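Local coordinates for protein UDP-N-acetylglucosamine 4,6-dehydratase (Vibrio fischeri, PDB 3PVZ) that probably acts as an NAD-binding lyase that removes water from UDP-N-acetylglucosamine, at residues 215-218 and 219-222. Numbering follows the deposited sequence. Where two conformers were deposited one is given.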
ATOM      1  N   ASN A 215       6.853  -7.530  14.807  1.00 47.13           N
ATOM      2  CA  ASN A 215       7.820  -8.151  13.886  0.50 47.24           C
ATOM      3  C   ASN A 215       8.871  -7.146  13.424  1.00 47.82           C
ATOM      4  O   ASN A 215      10.072  -7.439  13.350  1.00 47.57           O
ATOM      5  CB  ASN A 215       7.128  -8.715  12.639  0.50 46.56           C
ATOM      6  CG  ASN A 215       6.249  -9.890  12.945  0.50 46.93           C
ATOM      7  OD1 ASN A 215       6.603 -10.731  13.762  0.50 47.74           O
ATOM      8  ND2 ASN A 215       5.087  -9.961  12.289  0.50 45.39           N
ATOM      9  N   GLN A 216       8.405  -5.955  13.068  1.00 47.85           N
ATOM     10  CA  GLN A 216       9.305  -4.961  12.512  1.00 47.91           C
ATOM     11  C   GLN A 216      10.281  -4.532  13.565  1.00 48.57           C
ATOM     12  O   GLN A 216      11.491  -4.498  13.331  1.00 48.47           O
ATOM     13  CB  GLN A 216       8.512  -3.774  11.966  1.00 48.14           C
ATOM     14  CG  GLN A 216       7.606  -4.138  10.817  1.00 47.51           C
ATOM     15  CD  GLN A 216       8.376  -4.523   9.567  1.00 48.55           C
ATOM     16  OE1 GLN A 216       8.423  -5.692   9.204  1.00 50.93           O
ATOM     17  NE2 GLN A 216       8.983  -3.540   8.905  1.00 47.07           N
ATOM     18  N   ARG A 217       9.757  -4.248  14.756  1.00 49.15           N
ATOM     19  CA  ARG A 217      10.605  -3.875  15.870  1.00 49.67           C
ATOM     20  C   ARG A 217      11.662  -4.953  16.114  1.00 50.57           C
ATOM     21  O   ARG A 217      12.838  -4.638  16.251  1.00 50.80           O
ATOM     22  CB  ARG A 217       9.793  -3.622  17.153  1.00 49.71           C
ATOM     23  CG  ARG A 217       8.702  -2.550  17.064  1.00 48.03           C
ATOM     24  CD  ARG A 217       9.185  -1.132  16.969  1.00 46.86           C
ATOM     25  NE  ARG A 217       9.869  -0.792  15.721  1.00 48.12           N
ATOM     26  CZ  ARG A 217       9.314  -0.728  14.507  1.00 47.05           C
ATOM     27  NH1 ARG A 217       8.030  -1.025  14.281  1.00 44.77           N
ATOM     28  NH2 ARG A 217      10.071  -0.367  13.493  1.00 48.42           N
ATOM     29  N   ILE A 218      11.267  -6.217  16.142  1.00 51.31           N
ATOM     30  CA  ILE A 218      12.243  -7.280  16.379  1.00 53.67           C
ATOM     31  C   ILE A 218      13.301  -7.305  15.280  1.00 55.00           C
ATOM     32  O   ILE A 218      14.487  -7.475  15.550  1.00 56.55           O
ATOM     33  CB  ILE A 218      11.607  -8.692  16.441  1.00 53.56           C
ATOM     34  CG1 ILE A 218      10.678  -8.832  17.643  1.00 54.68           C
ATOM     35  CG2 ILE A 218      12.706  -9.760  16.545  1.00 54.35           C
ATOM     36  CD1 ILE A 218      11.370  -8.553  18.980  1.00 58.89           C
ATOM     37  N   GLN A 219      12.853  -7.134  14.047  1.00 55.19           N
ATOM     38  CA  GLN A 219      13.728  -7.171  12.890  1.00 56.72           C
ATOM     39  C   GLN A 219      14.741  -5.997  12.855  1.00 57.49           C
ATOM     40  O   GLN A 219      15.841  -6.124  12.290  1.00 57.92           O
ATOM     41  CB  GLN A 219      12.846  -7.137  11.643  1.00 55.91           C
ATOM     42  CG  GLN A 219      13.410  -7.754  10.413  1.00 58.96           C
ATOM     43  CD  GLN A 219      12.374  -7.738   9.293  1.00 61.21           C
ATOM     44  OE1 GLN A 219      11.370  -8.468   9.349  1.00 62.87           O
ATOM     45  NE2 GLN A 219      12.590  -6.874   8.292  1.00 62.13           N
ATOM     46  N   LYS A 220      14.357  -4.863  13.446  1.00 57.07           N
ATOM     47  CA  LYS A 220      15.161  -3.650  13.389  1.00 57.48           C
ATOM     48  C   LYS A 220      15.845  -3.342  14.719  1.00 58.69           C
ATOM     49  O   LYS A 220      16.258  -2.217  14.956  1.00 59.80           O
ATOM     50  CB  LYS A 220      14.286  -2.466  12.944  1.00 57.24           C
ATOM     51  CG  LYS A 220      13.674  -2.657  11.561  1.00 55.50           C
ATOM     52  CD  LYS A 220      12.794  -1.504  11.131  1.00 54.25           C
ATOM     53  CE  LYS A 220      12.237  -1.754   9.696  1.00 54.61           C
ATOM     54  NZ  LYS A 220      11.388  -0.615   9.148  1.00 51.78           N
ATOM     55  N   ASN A 221      15.957  -4.347  15.584  1.00 58.62           N
ATOM     56  CA  ASN A 221      16.547  -4.191  16.898  1.00 59.38           C
ATOM     57  C   ASN A 221      16.038  -2.973  17.685  1.00 59.05           C
ATOM     58  O   ASN A 221      16.815  -2.270  18.356  1.00 59.51           O
ATOM     59  CB  ASN A 221      18.080  -4.220  16.771  1.00 60.86           C
ATOM     60  CG  ASN A 221      18.626  -5.650  16.692  1.00 61.39           C
ATOM     61  OD1 ASN A 221      18.967  -6.141  15.609  1.00 61.82           O
ATOM     62  ND2 ASN A 221      18.681  -6.330  17.853  1.00 59.38           N
ATOM     63  N   GLN A 222      14.714  -2.774  17.641  1.00 56.85           N
ATOM     64  CA  GLN A 222      14.055  -1.650  18.318  1.00 56.31           C
ATOM     65  C   GLN A 222      13.102  -2.101  19.442  1.00 55.76           C
ATOM     66  O   GLN A 222      12.602  -3.228  19.444  1.00 54.98           O
ATOM     67  CB  GLN A 222      13.281  -0.794  17.314  1.00 55.21           C
ATOM     68  CG  GLN A 222      14.147   0.108  16.430  1.00 55.07           C
ATOM     69  CD  GLN A 222      13.398   0.595  15.185  1.00 51.79           C
ATOM     70  OE1 GLN A 222      12.367   0.041  14.823  1.00 48.71           O
ATOM     71  NE2 GLN A 222      13.898   1.651  14.558  1.00 48.50           N
TER
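Arg217 holds the side-chain amide of Gln222 with two nitrogens. Arg217 NE lies 2.8 Å from Gln222 OE1, and Arg217 NH2 2.7 Å from the same Gln222 OE1. The oxygen sits in the guanidinium plane, at its edge. The NH2 bond is in the amide's carbonyl plane, whereas NE is tilted out of it. The flat groups are turned 36° against each other. Arg217 bends at chi2 (-71°) and chi3 (68°), which folds its end back beside Gln222. With Gln222 NE2 bonded to Asp79 of the second subunit, the amide is held at both ends.

Lys220 is extended beyond CG and runs alongside Gln216, pointing the same way. Lys220 CE is 3.8 Å from Gln216 NE2. Lys220 CD also passes 3.8 Å from Arg217 NH2. The two cationic ends converge on Glu75 of the second subunit, which forms salt bridges with both and probably offsets their like charges. Lys220 NZ also reaches Asp79 of that subunit.

The helix closes at the same point. Gln219 N bonds to Asn215 O, and Lys220 N to Gln216 O. Lys220 N also meets Arg217 O from above its carbonyl plane; from the opposite face Gln222 N lies 3.0 Å from Arg217 O in a nearly straight bond. Asn221 takes up left-handed backbone angles, and its N makes a weak 3.5 Å bond to Ile218 O. Ile218 packs on Tyr277 and Trp307. The 6→1 bond of Gln222 N, the weak 5→2 bond and the left-handed Asn221 mark a Schellman motif, ending helix 210-219 before strand 224-227 at the subunit interface.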